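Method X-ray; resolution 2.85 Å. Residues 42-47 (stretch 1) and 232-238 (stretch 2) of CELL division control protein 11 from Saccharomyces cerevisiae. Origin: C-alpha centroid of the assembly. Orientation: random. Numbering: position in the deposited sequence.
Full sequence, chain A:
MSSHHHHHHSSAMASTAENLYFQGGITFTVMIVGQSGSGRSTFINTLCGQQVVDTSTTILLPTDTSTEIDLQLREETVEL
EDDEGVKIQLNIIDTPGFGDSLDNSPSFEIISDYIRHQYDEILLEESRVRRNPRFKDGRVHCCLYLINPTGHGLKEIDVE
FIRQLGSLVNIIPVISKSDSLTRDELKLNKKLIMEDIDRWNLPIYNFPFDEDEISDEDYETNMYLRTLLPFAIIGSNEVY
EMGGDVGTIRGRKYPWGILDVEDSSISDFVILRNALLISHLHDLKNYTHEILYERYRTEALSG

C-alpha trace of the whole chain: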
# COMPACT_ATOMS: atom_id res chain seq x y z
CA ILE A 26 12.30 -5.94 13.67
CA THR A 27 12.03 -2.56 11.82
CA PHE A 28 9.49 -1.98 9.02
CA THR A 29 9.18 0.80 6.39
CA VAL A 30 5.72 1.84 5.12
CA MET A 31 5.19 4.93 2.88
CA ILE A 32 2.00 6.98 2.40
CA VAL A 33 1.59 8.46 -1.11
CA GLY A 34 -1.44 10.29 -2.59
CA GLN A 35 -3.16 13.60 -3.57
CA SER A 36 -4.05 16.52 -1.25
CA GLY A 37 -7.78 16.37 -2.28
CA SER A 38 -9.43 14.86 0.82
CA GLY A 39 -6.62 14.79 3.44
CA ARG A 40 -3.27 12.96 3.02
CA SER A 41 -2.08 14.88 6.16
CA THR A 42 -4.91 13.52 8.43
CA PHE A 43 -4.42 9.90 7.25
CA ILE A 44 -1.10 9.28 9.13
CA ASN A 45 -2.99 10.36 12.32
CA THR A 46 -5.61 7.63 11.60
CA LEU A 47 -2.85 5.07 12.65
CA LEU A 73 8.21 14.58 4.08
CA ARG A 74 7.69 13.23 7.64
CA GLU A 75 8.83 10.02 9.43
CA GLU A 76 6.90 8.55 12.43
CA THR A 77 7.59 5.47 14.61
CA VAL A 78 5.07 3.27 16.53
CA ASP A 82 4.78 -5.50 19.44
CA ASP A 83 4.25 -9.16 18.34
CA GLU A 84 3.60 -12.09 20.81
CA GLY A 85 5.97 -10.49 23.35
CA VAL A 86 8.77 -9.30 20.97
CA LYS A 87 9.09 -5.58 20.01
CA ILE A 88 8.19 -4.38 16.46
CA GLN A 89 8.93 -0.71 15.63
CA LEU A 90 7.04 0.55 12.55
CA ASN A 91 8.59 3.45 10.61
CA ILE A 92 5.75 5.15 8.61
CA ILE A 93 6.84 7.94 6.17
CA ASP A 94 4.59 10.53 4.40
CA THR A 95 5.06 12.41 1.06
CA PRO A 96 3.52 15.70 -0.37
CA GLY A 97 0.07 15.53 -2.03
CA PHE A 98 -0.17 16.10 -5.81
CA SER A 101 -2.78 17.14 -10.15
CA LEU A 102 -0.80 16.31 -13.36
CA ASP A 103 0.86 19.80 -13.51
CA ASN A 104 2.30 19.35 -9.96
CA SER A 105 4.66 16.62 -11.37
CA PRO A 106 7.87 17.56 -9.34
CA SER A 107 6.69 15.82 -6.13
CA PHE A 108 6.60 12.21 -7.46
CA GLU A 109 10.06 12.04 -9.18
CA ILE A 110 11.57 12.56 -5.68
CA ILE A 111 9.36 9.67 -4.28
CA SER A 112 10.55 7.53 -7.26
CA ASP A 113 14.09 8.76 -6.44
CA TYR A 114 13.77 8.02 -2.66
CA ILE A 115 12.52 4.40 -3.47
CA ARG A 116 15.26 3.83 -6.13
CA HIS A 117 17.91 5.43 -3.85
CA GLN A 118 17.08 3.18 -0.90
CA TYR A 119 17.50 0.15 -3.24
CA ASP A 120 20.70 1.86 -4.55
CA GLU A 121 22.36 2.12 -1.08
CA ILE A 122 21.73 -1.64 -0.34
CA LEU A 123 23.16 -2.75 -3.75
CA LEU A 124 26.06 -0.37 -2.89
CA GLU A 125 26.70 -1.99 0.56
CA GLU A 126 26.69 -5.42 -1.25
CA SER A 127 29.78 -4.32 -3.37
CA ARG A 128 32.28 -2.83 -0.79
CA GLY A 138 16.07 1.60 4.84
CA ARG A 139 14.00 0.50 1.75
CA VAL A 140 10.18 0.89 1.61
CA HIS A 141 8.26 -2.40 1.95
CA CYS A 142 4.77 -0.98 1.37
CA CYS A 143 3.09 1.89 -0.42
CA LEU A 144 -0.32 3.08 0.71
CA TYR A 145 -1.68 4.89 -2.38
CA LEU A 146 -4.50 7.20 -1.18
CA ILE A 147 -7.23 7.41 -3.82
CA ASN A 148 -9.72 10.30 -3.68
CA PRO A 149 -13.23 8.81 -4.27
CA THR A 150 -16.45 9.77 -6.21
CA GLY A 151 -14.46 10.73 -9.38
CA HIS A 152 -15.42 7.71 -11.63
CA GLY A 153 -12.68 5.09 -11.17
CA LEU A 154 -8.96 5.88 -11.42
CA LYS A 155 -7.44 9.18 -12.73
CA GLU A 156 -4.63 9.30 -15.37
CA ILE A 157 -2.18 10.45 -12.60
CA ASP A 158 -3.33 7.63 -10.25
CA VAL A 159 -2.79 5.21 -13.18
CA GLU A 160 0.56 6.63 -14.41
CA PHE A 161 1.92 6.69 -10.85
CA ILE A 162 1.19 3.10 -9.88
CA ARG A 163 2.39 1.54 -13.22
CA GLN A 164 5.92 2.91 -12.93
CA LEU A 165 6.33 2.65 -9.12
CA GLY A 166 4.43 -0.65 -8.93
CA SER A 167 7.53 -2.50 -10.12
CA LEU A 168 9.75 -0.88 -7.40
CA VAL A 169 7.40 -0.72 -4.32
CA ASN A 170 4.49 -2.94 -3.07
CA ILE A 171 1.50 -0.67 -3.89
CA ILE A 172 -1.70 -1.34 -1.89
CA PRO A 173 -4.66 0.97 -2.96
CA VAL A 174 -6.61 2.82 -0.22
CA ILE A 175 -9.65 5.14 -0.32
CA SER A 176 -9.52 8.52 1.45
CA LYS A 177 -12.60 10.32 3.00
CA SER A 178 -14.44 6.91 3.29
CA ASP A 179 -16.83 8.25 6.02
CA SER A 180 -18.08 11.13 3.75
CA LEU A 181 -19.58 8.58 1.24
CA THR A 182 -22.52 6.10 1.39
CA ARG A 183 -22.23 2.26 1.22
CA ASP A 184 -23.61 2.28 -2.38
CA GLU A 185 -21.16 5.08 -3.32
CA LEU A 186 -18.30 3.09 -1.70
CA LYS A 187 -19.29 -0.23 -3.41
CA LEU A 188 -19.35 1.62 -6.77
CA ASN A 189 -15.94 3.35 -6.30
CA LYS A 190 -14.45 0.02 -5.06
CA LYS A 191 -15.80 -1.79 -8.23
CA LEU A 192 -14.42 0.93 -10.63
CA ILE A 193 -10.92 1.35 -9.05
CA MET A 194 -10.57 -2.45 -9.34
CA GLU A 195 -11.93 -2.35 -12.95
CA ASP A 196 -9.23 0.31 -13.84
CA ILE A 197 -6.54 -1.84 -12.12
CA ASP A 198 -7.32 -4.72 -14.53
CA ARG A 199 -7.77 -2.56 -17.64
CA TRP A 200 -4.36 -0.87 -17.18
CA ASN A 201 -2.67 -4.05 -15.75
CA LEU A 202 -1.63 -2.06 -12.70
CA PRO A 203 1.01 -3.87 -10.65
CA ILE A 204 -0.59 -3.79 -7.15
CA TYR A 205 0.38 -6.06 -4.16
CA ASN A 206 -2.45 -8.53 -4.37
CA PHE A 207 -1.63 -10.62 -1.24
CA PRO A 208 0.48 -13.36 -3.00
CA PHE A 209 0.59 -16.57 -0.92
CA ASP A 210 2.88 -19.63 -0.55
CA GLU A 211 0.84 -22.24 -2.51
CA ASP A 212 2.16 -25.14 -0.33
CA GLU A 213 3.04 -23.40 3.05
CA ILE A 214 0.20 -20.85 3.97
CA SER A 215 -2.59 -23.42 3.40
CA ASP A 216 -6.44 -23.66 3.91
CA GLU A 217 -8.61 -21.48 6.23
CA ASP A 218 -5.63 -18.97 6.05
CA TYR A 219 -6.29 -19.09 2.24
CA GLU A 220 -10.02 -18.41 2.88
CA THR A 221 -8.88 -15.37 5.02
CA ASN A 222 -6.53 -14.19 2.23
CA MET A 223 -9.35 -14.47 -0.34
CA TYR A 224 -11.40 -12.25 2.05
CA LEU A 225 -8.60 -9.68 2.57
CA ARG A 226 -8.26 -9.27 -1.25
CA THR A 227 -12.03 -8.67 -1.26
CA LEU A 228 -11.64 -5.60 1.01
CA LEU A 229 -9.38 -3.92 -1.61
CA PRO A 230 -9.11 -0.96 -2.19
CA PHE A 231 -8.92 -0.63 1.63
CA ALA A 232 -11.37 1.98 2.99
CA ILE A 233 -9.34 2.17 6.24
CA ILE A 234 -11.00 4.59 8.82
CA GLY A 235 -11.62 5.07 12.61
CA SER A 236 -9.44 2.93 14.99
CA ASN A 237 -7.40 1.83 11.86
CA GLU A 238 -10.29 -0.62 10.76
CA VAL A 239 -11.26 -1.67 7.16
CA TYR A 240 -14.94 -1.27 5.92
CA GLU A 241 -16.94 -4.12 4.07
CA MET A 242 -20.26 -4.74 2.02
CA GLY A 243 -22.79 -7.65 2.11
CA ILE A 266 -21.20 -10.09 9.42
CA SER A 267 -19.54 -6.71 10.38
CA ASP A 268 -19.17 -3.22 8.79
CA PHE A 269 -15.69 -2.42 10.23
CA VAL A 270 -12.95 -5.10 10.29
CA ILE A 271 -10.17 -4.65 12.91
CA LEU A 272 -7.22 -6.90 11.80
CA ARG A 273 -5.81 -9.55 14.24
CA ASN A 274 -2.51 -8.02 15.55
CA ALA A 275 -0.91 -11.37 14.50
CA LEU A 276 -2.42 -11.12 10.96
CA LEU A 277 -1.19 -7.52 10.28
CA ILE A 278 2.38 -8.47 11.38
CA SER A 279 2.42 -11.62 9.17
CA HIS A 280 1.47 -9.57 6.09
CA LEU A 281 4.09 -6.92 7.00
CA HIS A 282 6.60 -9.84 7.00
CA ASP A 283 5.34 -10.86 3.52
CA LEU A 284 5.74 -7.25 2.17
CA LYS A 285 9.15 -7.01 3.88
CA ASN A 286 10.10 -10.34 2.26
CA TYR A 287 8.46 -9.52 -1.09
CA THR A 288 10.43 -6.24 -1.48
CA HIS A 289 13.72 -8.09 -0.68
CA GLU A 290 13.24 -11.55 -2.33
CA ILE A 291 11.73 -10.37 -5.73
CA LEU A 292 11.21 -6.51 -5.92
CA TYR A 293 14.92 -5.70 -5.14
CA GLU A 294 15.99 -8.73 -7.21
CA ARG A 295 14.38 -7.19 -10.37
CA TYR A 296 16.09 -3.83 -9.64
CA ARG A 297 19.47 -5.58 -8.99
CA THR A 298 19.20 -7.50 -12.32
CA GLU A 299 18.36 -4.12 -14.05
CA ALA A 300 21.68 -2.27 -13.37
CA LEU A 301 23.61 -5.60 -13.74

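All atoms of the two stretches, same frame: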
# COMPACT_ATOMS: atom_id res chain seq x y z
N THR A 42 -4.10 14.04 7.32
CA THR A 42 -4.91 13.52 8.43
C THR A 42 -4.89 11.99 8.48
O THR A 42 -5.23 11.41 9.51
CB THR A 42 -6.36 14.06 8.36
OG1 THR A 42 -6.88 13.88 7.04
CG2 THR A 42 -6.46 15.53 8.77
N PHE A 43 -4.48 11.35 7.36
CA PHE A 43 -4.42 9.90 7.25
C PHE A 43 -3.39 9.25 8.18
O PHE A 43 -3.72 8.24 8.80
CB PHE A 43 -4.21 9.44 5.80
CG PHE A 43 -4.18 7.94 5.64
CD1 PHE A 43 -5.32 7.17 5.90
CD2 PHE A 43 -3.02 7.28 5.25
CE1 PHE A 43 -5.29 5.78 5.76
CE2 PHE A 43 -3.00 5.89 5.11
CZ PHE A 43 -4.13 5.15 5.36
N ILE A 44 -2.17 9.80 8.27
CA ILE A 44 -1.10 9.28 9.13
C ILE A 44 -1.60 9.21 10.58
O ILE A 44 -1.32 8.24 11.28
CB ILE A 44 0.20 10.12 9.04
CG1 ILE A 44 0.41 10.75 7.64
CG2 ILE A 44 1.42 9.31 9.46
CD1 ILE A 44 0.26 12.23 7.61
N ASN A 45 -2.38 10.24 11.00
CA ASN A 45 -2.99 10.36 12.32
C ASN A 45 -4.00 9.24 12.60
O ASN A 45 -4.16 8.84 13.75
CB ASN A 45 -3.66 11.72 12.47
CG ASN A 45 -2.93 12.64 13.41
OD1 ASN A 45 -2.71 12.33 14.58
ND2 ASN A 45 -2.57 13.82 12.91
N THR A 46 -4.64 8.73 11.53
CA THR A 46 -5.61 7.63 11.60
C THR A 46 -4.86 6.26 11.63
O THR A 46 -5.27 5.30 10.99
CB THR A 46 -6.68 7.79 10.47
OG1 THR A 46 -7.03 9.17 10.36
CG2 THR A 46 -7.94 6.98 10.73
N LEU A 47 -3.73 6.21 12.40
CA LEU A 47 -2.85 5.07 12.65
C LEU A 47 -2.08 5.30 13.98
O LEU A 47 -1.57 6.40 14.27
CB LEU A 47 -1.84 4.85 11.50
CG LEU A 47 -2.36 4.30 10.17
CD1 LEU A 47 -2.38 5.36 9.12
CD2 LEU A 47 -1.48 3.20 9.66
N ALA A 232 -10.75 0.75 2.52
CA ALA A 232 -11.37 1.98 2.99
C ALA A 232 -11.13 1.92 4.50
O ALA A 232 -11.99 1.46 5.26
CB ALA A 232 -12.86 1.98 2.67
N ILE A 233 -9.90 2.28 4.89
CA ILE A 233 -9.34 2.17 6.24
C ILE A 233 -9.59 3.47 7.05
O ILE A 233 -8.95 4.48 6.80
CB ILE A 233 -7.85 1.71 6.12
CG1 ILE A 233 -7.16 1.54 7.48
CG2 ILE A 233 -6.99 2.57 5.20
CD1 ILE A 233 -6.15 0.31 7.50
N ILE A 234 -10.56 3.44 8.00
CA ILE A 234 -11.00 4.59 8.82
C ILE A 234 -11.34 4.23 10.29
O ILE A 234 -11.66 3.08 10.57
CB ILE A 234 -12.20 5.34 8.14
CG1 ILE A 234 -13.19 4.38 7.43
CG2 ILE A 234 -11.70 6.44 7.18
CD1 ILE A 234 -14.19 3.61 8.32
N GLY A 235 -11.34 5.23 11.18
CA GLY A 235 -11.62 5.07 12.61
C GLY A 235 -10.40 4.55 13.35
O GLY A 235 -9.29 5.02 13.07
N SER A 236 -10.57 3.57 14.28
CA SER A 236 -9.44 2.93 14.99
C SER A 236 -8.82 1.95 13.96
O SER A 236 -9.15 0.75 13.98
CB SER A 236 -9.91 2.20 16.25
OG SER A 236 -8.89 1.38 16.80
N ASN A 237 -7.98 2.49 13.03
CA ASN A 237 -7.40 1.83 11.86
C ASN A 237 -8.59 1.30 11.04
O ASN A 237 -9.10 2.07 10.23
CB ASN A 237 -6.34 0.77 12.20
CG ASN A 237 -5.33 0.58 11.10
OD1 ASN A 237 -4.41 1.39 10.94
ND2 ASN A 237 -5.46 -0.49 10.31
N GLU A 238 -9.09 0.05 11.31
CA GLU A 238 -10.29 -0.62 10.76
C GLU A 238 -10.54 -0.52 9.23
O GLU A 238 -10.45 0.55 8.65
CB GLU A 238 -11.55 -0.11 11.50

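The two stretches lie far apart in sequence and meet through a small contact that buries 246 Å², both sides summed. No hydrogen bond crosses between them, so the contact rests on van der Waals packing.

Thr46 covers the most surface. It closes a type I beta turn that begins at Phe43, with Thr46 N donating to Phe43 O at 2.9 Å. Its CA-to-CB bond points toward stretch 2. The hydroxyl is turned to its own stretch: Thr46 OG1 donates to Thr42 O at 3.0 Å. The methyl is left to make the contact, and Thr46 CG2 sits 3.3 Å from Gly235 O. Gly235 has a positive phi, which by itself favours glycine.

Ile233 also points toward the other stretch. Its CG2 lies 3.7 Å from Phe43 CE1, at the edge of the ring and near its plane. This is an apolar contact between a methyl and an aromatic edge. Phe43 leaves its backbone sideways, but the end of its side chain comes nearer.

Asn237 meets Leu47, where the CA atoms of the two stretches come closest, 5.6 Å apart. Asn237 OD1 approaches Leu47 CG at 3.6 Å, a polar atom against an aliphatic carbon. Within stretch 2, Ile234 N donates to Glu238 O at 3.0 Å, which ties the two ends of this loop together.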